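Local atomic coordinates of diguanylate cyclase TpbB (Pseudomonas aeruginosa, PDB entry 4IOB), a protein that catalyses, through this GGDEF domain, the condensation of two GTP molecules into cyclic-di-GMP, with magnesium as cofactor, as part of a signalling system with a role in biofilm formation. Residues I123-E128 with R155-L160; D97-S102 with L119-A124. All coordinates share one frame; numbering follows the deposited sequence.

Contact 1 of 2, residues I123-E128 with R155-L160; sequences IALYPE and RRLAEL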
ATOM      1  N   ILE A 123      -3.364  -2.581   6.955  1.00 32.91           N
ATOM      2  CA  ILE A 123      -4.716  -2.240   6.524  1.00 33.26           C
ATOM      3  C   ILE A 123      -5.537  -1.560   7.616  1.00 34.17           C
ATOM      4  O   ILE A 123      -5.763  -2.127   8.685  1.00 34.19           O
ATOM      5  CB  ILE A 123      -5.469  -3.490   6.035  1.00 32.40           C
ATOM      6  CG1 ILE A 123      -4.611  -4.267   5.034  1.00 31.33           C
ATOM      7  CG2 ILE A 123      -6.809  -3.102   5.428  1.00 33.03           C
ATOM      8  CD1 ILE A 123      -5.214  -5.587   4.606  1.00 32.25           C
ATOM      9  N   ALA A 124      -5.985  -0.340   7.333  1.00 35.44           N
ATOM     10  CA  ALA A 124      -6.856   0.398   8.241  1.00 36.78           C
ATOM     11  C   ALA A 124      -8.244   0.536   7.628  1.00 37.83           C
ATOM     12  O   ALA A 124      -8.379   0.818   6.437  1.00 39.46           O
ATOM     13  CB  ALA A 124      -6.269   1.766   8.547  1.00 37.11           C
ATOM     14  N   LEU A 125      -9.275   0.340   8.443  1.00 38.50           N
ATOM     15  CA  LEU A 125     -10.645   0.311   7.938  1.00 40.49           C
ATOM     16  C   LEU A 125     -11.519   1.428   8.494  1.00 40.98           C
ATOM     17  O   LEU A 125     -11.328   1.884   9.622  1.00 40.79           O
ATOM     18  CB  LEU A 125     -11.293  -1.040   8.248  1.00 41.05           C
ATOM     19  CG  LEU A 125     -10.741  -2.260   7.512  1.00 40.72           C
ATOM     20  CD1 LEU A 125     -11.278  -3.542   8.133  1.00 41.67           C
ATOM     21  CD2 LEU A 125     -11.084  -2.192   6.031  1.00 41.15           C
ATOM     22  N   TYR A 126     -12.484   1.861   7.690  1.00 43.37           N
ATOM     23  CA  TYR A 126     -13.503   2.792   8.150  1.00 45.29           C
ATOM     24  C   TYR A 126     -14.879   2.136   8.090  1.00 46.78           C
ATOM     25  O   TYR A 126     -15.201   1.445   7.124  1.00 48.90           O
ATOM     26  CB  TYR A 126     -13.498   4.073   7.317  1.00 45.24           C
ATOM     27  CG  TYR A 126     -14.653   4.989   7.647  1.00 45.88           C
ATOM     28  CD1 TYR A 126     -14.543   5.946   8.647  1.00 47.35           C
ATOM     29  CD2 TYR A 126     -15.860   4.887   6.968  1.00 44.38           C
ATOM     30  CE1 TYR A 126     -15.599   6.782   8.956  1.00 47.81           C
ATOM     31  CE2 TYR A 126     -16.922   5.718   7.270  1.00 45.20           C
ATOM     32  CZ  TYR A 126     -16.786   6.662   8.264  1.00 47.98           C
ATOM     33  OH  TYR A 126     -17.840   7.492   8.568  1.00 50.84           O
ATOM     34  N   PRO A 127     -15.698   2.362   9.127  1.00 47.12           N
ATOM     35  CA  PRO A 127     -15.338   3.219  10.243  1.00 47.23           C
ATOM     36  C   PRO A 127     -14.853   2.429  11.454  1.00 48.58           C
ATOM     37  O   PRO A 127     -14.745   2.986  12.547  1.00 50.72           O
ATOM     38  CB  PRO A 127     -16.664   3.902  10.574  1.00 47.60           C
ATOM     39  CG  PRO A 127     -17.716   2.913  10.162  1.00 46.55           C
ATOM     40  CD  PRO A 127     -17.091   1.901   9.233  1.00 46.28           C
ATOM     41  N   GLU A 128     -14.560   1.148  11.262  1.00 50.26           N
ATOM     42  CA  GLU A 128     -14.164   0.281  12.370  1.00 51.31           C
ATOM     43  C   GLU A 128     -12.993   0.837  13.178  1.00 51.45           C
ATOM     44  O   GLU A 128     -13.107   1.043  14.386  1.00 53.00           O
ATOM     45  CB  GLU A 128     -13.838  -1.129  11.867  1.00 51.66           C
ATOM     46  N   ARG A 155       0.417  -9.044   5.289  1.00 47.38           N
ATOM     47  CA  ARG A 155      -0.539  -7.967   5.497  1.00 46.78           C
ATOM     48  C   ARG A 155      -1.037  -8.023   6.934  1.00 45.99           C
ATOM     49  O   ARG A 155      -1.058  -9.090   7.549  1.00 45.79           O
ATOM     50  CB  ARG A 155      -1.714  -8.114   4.536  1.00 45.37           C
ATOM     51  CG  ARG A 155      -2.164  -9.554   4.371  1.00 45.30           C
ATOM     52  CD  ARG A 155      -3.661  -9.652   4.152  1.00 45.38           C
ATOM     53  NE  ARG A 155      -4.135 -11.010   4.398  1.00 44.62           N
ATOM     54  CZ  ARG A 155      -4.201 -11.564   5.604  1.00 43.86           C
ATOM     55  NH1 ARG A 155      -3.819 -10.879   6.673  1.00 41.37           N
ATOM     56  NH2 ARG A 155      -4.646 -12.806   5.741  1.00 44.61           N
ATOM     57  N   ARG A 156      -1.444  -6.877   7.468  1.00 46.15           N
ATOM     58  CA  ARG A 156      -1.833  -6.792   8.869  1.00 49.24           C
ATOM     59  C   ARG A 156      -2.935  -5.764   9.092  1.00 48.16           C
ATOM     60  O   ARG A 156      -2.810  -4.607   8.690  1.00 50.16           O
ATOM     61  CB  ARG A 156      -0.609  -6.455   9.726  1.00 50.93           C
ATOM     62  CG  ARG A 156      -0.921  -5.889  11.102  1.00 52.68           C
ATOM     63  CD  ARG A 156      -1.257  -6.976  12.109  1.00 54.51           C
ATOM     64  NE  ARG A 156      -1.049  -6.510  13.477  1.00 58.20           N
ATOM     65  CZ  ARG A 156      -1.854  -5.659  14.106  1.00 61.63           C
ATOM     66  NH1 ARG A 156      -2.925  -5.176  13.489  1.00 64.23           N
ATOM     67  NH2 ARG A 156      -1.589  -5.287  15.351  1.00 61.49           N
ATOM     68  N   LEU A 157      -4.018  -6.194   9.731  1.00 48.13           N
ATOM     69  CA  LEU A 157      -5.117  -5.295  10.060  1.00 49.05           C
ATOM     70  C   LEU A 157      -4.884  -4.625  11.403  1.00 51.13           C
ATOM     71  O   LEU A 157      -4.662  -5.292  12.414  1.00 52.25           O
ATOM     72  CB  LEU A 157      -6.448  -6.045  10.076  1.00 48.35           C
ATOM     73  CG  LEU A 157      -7.126  -6.255   8.722  1.00 48.70           C
ATOM     74  CD1 LEU A 157      -8.345  -7.151   8.873  1.00 48.25           C
ATOM     75  CD2 LEU A 157      -7.511  -4.920   8.102  1.00 47.06           C
ATOM     76  N   ALA A 158      -4.941  -3.300  11.407  1.00 51.78           N
ATOM     77  CA  ALA A 158      -4.743  -2.539  12.627  1.00 53.82           C
ATOM     78  C   ALA A 158      -5.675  -3.010  13.736  1.00 57.09           C
ATOM     79  O   ALA A 158      -6.762  -3.533  13.483  1.00 56.06           O
ATOM     80  CB  ALA A 158      -4.943  -1.055  12.362  1.00 51.70           C
ATOM     81  N   GLU A 159      -5.218  -2.831  14.968  1.00 63.84           N
ATOM     82  CA  GLU A 159      -6.053  -2.948  16.150  1.00 69.88           C
ATOM     83  C   GLU A 159      -5.356  -2.107  17.208  1.00 73.64           C
ATOM     84  O   GLU A 159      -4.171  -1.801  17.075  1.00 75.54           O
ATOM     85  CB  GLU A 159      -6.196  -4.403  16.597  1.00 73.69           C
ATOM     86  CG  GLU A 159      -7.393  -4.647  17.508  1.00 77.79           C
ATOM     87  CD  GLU A 159      -8.719  -4.361  16.825  1.00 79.79           C
ATOM     88  OE1 GLU A 159      -9.393  -3.383  17.218  1.00 79.56           O
ATOM     89  OE2 GLU A 159      -9.085  -5.108  15.892  1.00 79.95           O
ATOM     90  N   LEU A 160      -6.083  -1.724  18.249  1.00 77.39           N
ATOM     91  CA  LEU A 160      -5.554  -0.785  19.235  1.00 79.13           C
ATOM     92  C   LEU A 160      -4.079  -1.026  19.562  1.00 79.90           C
ATOM     93  O   LEU A 160      -3.693  -2.121  19.976  1.00 77.31           O
ATOM     94  CB  LEU A 160      -6.404  -0.814  20.504  1.00 79.50           C
ATOM     95  CG  LEU A 160      -7.904  -0.963  20.240  1.00 80.57           C
ATOM     96  CD1 LEU A 160      -8.322  -0.099  19.056  1.00 78.75           C
ATOM     97  CD2 LEU A 160      -8.253  -2.423  19.985  1.00 78.03           C
TER
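I123 and R156 are joined through their backbones. I123 N gives its hydrogen to R156 O at 2.7 Å. The next bond runs the other way, from A158 N to I123 O at 3.1 Å. Together they bracket L157, whose CA is 4.7 Å from the CA of I123. L157 CA also makes a CA-H...O contact with I123 O at 3.5 Å, so this oxygen meets both A158 and L157.

This is a parallel beta bridge. It closes a beta-alpha-beta unit made of strand 119-126, helix 133-150 and strand 155-157. The last of these is an outermost strand of the five-stranded sheet of the GGDEF domain. The two short strand segments are splayed by 36°. The pairing is confined to the start of segment 123-128, and past A158 the chain leaves strand 119-126.

The apolar contacts lie on the sheet face that carries I123 and L157. L157 CD2 reaches across to the branch point of I123, meeting both CB and CG2. With CG1 of I123 beside the backbone N (chi1 -50°), CG2 is the branch that meets L157 CD2. L125 joins from further along the strand, its CD1 4.0 Å from L157 CD2. L93 of helix 89-102 touches both I123 and L157 on this face. On the other face helix 133-150 covers A124 and R156 through A140, I146 and A147. A158 touches A143 of the same helix.

The charged end of R155 leads away from segment 123-128 to D97 of helix 89-102, while its CB stays 4.3 Å from I123 CD1.

Contact 2 of 2, residues D97-S102 with L119-A124; sequences DNIIAS and LTIGIA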
ATOM      1  N   ASP A  97      -4.007  -9.555  -0.308  1.00 40.51           N
ATOM      2  CA  ASP A  97      -3.494 -10.877  -0.641  1.00 39.79           C
ATOM      3  C   ASP A  97      -3.015 -10.906  -2.087  1.00 39.41           C
ATOM      4  O   ASP A  97      -1.955 -11.452  -2.391  1.00 39.28           O
ATOM      5  CB  ASP A  97      -4.572 -11.942  -0.430  1.00 40.06           C
ATOM      6  CG  ASP A  97      -4.949 -12.112   1.027  1.00 40.87           C
ATOM      7  OD1 ASP A  97      -4.279 -11.510   1.892  1.00 41.01           O
ATOM      8  OD2 ASP A  97      -5.916 -12.851   1.308  1.00 40.93           O
ATOM      9  N   ASN A  98      -3.806 -10.313  -2.974  1.00 39.15           N
ATOM     10  CA  ASN A  98      -3.477 -10.269  -4.393  1.00 37.89           C
ATOM     11  C   ASN A  98      -2.230  -9.435  -4.671  1.00 36.62           C
ATOM     12  O   ASN A  98      -1.400  -9.801  -5.503  1.00 36.39           O
ATOM     13  CB  ASN A  98      -4.661  -9.732  -5.200  1.00 38.52           C
ATOM     14  CG  ASN A  98      -5.910 -10.574  -5.029  1.00 38.89           C
ATOM     15  OD1 ASN A  98      -5.870 -11.655  -4.442  1.00 39.67           O
ATOM     16  ND2 ASN A  98      -7.031 -10.079  -5.544  1.00 39.29           N
ATOM     17  N   ILE A  99      -2.107  -8.311  -3.973  1.00 34.92           N
ATOM     18  CA  ILE A  99      -0.955  -7.434  -4.133  1.00 33.72           C
ATOM     19  C   ILE A  99       0.332  -8.139  -3.718  1.00 35.43           C
ATOM     20  O   ILE A  99       1.355  -8.034  -4.394  1.00 36.55           O
ATOM     21  CB  ILE A  99      -1.110  -6.140  -3.312  1.00 32.27           C
ATOM     22  CG1 ILE A  99      -2.289  -5.316  -3.834  1.00 31.37           C
ATOM     23  CG2 ILE A  99       0.172  -5.323  -3.359  1.00 32.99           C
ATOM     24  CD1 ILE A  99      -2.477  -3.997  -3.116  1.00 30.10           C
ATOM     25  N   ILE A 100       0.274  -8.859  -2.602  1.00 34.81           N
ATOM     26  CA  ILE A 100       1.432  -9.585  -2.098  1.00 34.25           C
ATOM     27  C   ILE A 100       1.762 -10.784  -2.980  1.00 35.15           C
ATOM     28  O   ILE A 100       2.914 -11.208  -3.061  1.00 36.39           O
ATOM     29  CB  ILE A 100       1.211 -10.066  -0.652  1.00 33.85           C
ATOM     30  CG1 ILE A 100       1.050  -8.869   0.289  1.00 33.31           C
ATOM     31  CG2 ILE A 100       2.364 -10.948  -0.199  1.00 33.51           C
ATOM     32  CD1 ILE A 100       0.806  -9.255   1.731  1.00 33.94           C
ATOM     33  N   ALA A 101       0.743 -11.324  -3.640  1.00 35.33           N
ATOM     34  CA  ALA A 101       0.917 -12.486  -4.502  1.00 36.79           C
ATOM     35  C   ALA A 101       1.518 -12.102  -5.851  1.00 39.48           C
ATOM     36  O   ALA A 101       2.113 -12.936  -6.535  1.00 41.28           O
ATOM     37  CB  ALA A 101      -0.409 -13.207  -4.696  1.00 35.48           C
ATOM     38  N   SER A 102       1.360 -10.838  -6.230  1.00 41.83           N
ATOM     39  CA  SER A 102       1.897 -10.351  -7.495  1.00 44.49           C
ATOM     40  C   SER A 102       3.395 -10.084  -7.388  1.00 48.35           C
ATOM     41  O   SER A 102       4.093  -9.989  -8.397  1.00 50.18           O
ATOM     42  CB  SER A 102       1.170  -9.078  -7.936  1.00 43.70           C
ATOM     43  OG  SER A 102       1.441  -8.005  -7.052  1.00 44.26           O
ATOM     44  N   LEU A 119       6.114  -7.523  -0.146  1.00 45.03           N
ATOM     45  CA  LEU A 119       5.381  -6.322   0.233  1.00 43.59           C
ATOM     46  C   LEU A 119       4.717  -6.483   1.595  1.00 43.69           C
ATOM     47  O   LEU A 119       3.954  -7.423   1.819  1.00 45.08           O
ATOM     48  CB  LEU A 119       4.332  -5.971  -0.826  1.00 41.88           C
ATOM     49  CG  LEU A 119       4.858  -5.388  -2.139  1.00 41.76           C
ATOM     50  CD1 LEU A 119       3.710  -5.094  -3.092  1.00 41.91           C
ATOM     51  CD2 LEU A 119       5.676  -4.133  -1.878  1.00 41.58           C
ATOM     52  N   THR A 120       5.020  -5.563   2.504  1.00 39.80           N
ATOM     53  CA  THR A 120       4.385  -5.543   3.812  1.00 36.68           C
ATOM     54  C   THR A 120       3.263  -4.513   3.813  1.00 35.84           C
ATOM     55  O   THR A 120       3.489  -3.340   3.518  1.00 36.72           O
ATOM     56  CB  THR A 120       5.392  -5.204   4.925  1.00 36.52           C
ATOM     57  OG1 THR A 120       6.446  -6.175   4.928  1.00 37.22           O
ATOM     58  CG2 THR A 120       4.707  -5.201   6.282  1.00 36.51           C
ATOM     59  N   ILE A 121       2.054  -4.955   4.144  1.00 34.11           N
ATOM     60  CA  ILE A 121       0.886  -4.086   4.071  1.00 32.21           C
ATOM     61  C   ILE A 121       0.173  -3.938   5.411  1.00 32.17           C
ATOM     62  O   ILE A 121      -0.055  -4.919   6.118  1.00 32.83           O
ATOM     63  CB  ILE A 121      -0.124  -4.593   3.023  1.00 31.42           C
ATOM     64  CG1 ILE A 121       0.574  -4.835   1.683  1.00 30.42           C
ATOM     65  CG2 ILE A 121      -1.269  -3.606   2.864  1.00 31.84           C
ATOM     66  CD1 ILE A 121      -0.332  -5.413   0.619  1.00 30.61           C
ATOM     67  N   GLY A 122      -0.174  -2.701   5.749  1.00 33.00           N
ATOM     68  CA  GLY A 122      -0.950  -2.412   6.951  1.00 33.66           C
ATOM     69  C   GLY A 122      -2.313  -1.862   6.576  1.00 33.56           C
ATOM     70  O   GLY A 122      -2.415  -0.803   5.955  1.00 35.12           O
ATOM     71  N   ILE A 123      -3.364  -2.581   6.955  1.00 32.91           N
ATOM     72  CA  ILE A 123      -4.716  -2.240   6.524  1.00 33.26           C
ATOM     73  C   ILE A 123      -5.537  -1.560   7.616  1.00 34.17           C
ATOM     74  O   ILE A 123      -5.763  -2.127   8.685  1.00 34.19           O
ATOM     75  CB  ILE A 123      -5.469  -3.490   6.035  1.00 32.40           C
ATOM     76  CG1 ILE A 123      -4.611  -4.267   5.034  1.00 31.33           C
ATOM     77  CG2 ILE A 123      -6.809  -3.102   5.428  1.00 33.03           C
ATOM     78  CD1 ILE A 123      -5.214  -5.587   4.606  1.00 32.25           C
ATOM     79  N   ALA A 124      -5.985  -0.340   7.333  1.00 35.44           N
ATOM     80  CA  ALA A 124      -6.856   0.398   8.241  1.00 36.78           C
ATOM     81  C   ALA A 124      -8.244   0.536   7.628  1.00 37.83           C
ATOM     82  O   ALA A 124      -8.379   0.818   6.437  1.00 39.46           O
ATOM     83  CB  ALA A 124      -6.269   1.766   8.547  1.00 37.11           C
TER
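I99 and I100, successive residues of helix 89-102, meet L119 and I121 of strand 119-126. The helix and strand segments run almost antiparallel, at 167°, and their axes come within 8.6 Å. No hydrogen bond crosses between them, so the contact is apolar packing.

The close part is built from methyl and methylene groups. I99 CG2 packs on L119 CD1 at 3.6 Å and also meets I121 CD1. The side chain of I99 crosses those of L119 and I121 at about a right angle. I100 approaches differently. It slides past I121 in the opposite direction, with I100 CG1 3.7 Å from I121 CD1. The tip of I121 therefore touches both isoleucines. I121 CG1 is anti to the carbonyl carbon (chi1 -52°), and chi2 of 177° extends CD1 from it towards the helix. I100 CG1 and CD1 also lie against the backbone oxygen of L119, each at 3.6 Å.

I99, L119 and I121 are buried, whereas I100 is partly exposed. N98 and A101 make no contact with the strand, and A101 is exposed to solvent. S102 OG turns back on the helix backbone and donates to I99 O at 2.7 Å.

L119 lies near S35 and D77, which bind magnesium in the enzyme. The helix packs on one face of the central sheet, where I33 of the adjacent strand 27-35 touches both I99 and L119. Helix 133-150 covers the other face, with A147 and K148 against T120.

Strand 119-126 carries both contacts, which share I123 and A124 and have centres 13 Å apart. Contact 1 binds this strand to strand 155-157 within the sheet; contact 2 packs it against helix 89-102. Strand 155-157 and the helix also meet directly. R155 NE forms a salt bridge with D97 OD1 at 2.6 Å, and R155 N packs on I100 CD1 at 3.6 Å. A probable hydrogen bond from R156 N to I121 O, 2.8 Å, continues the strand pairing into contact 2. L119 of contact 2 has its side chain about 4 Å from that of S35 and about 6 Å from that of D77, whereas contact 1 lies away from them.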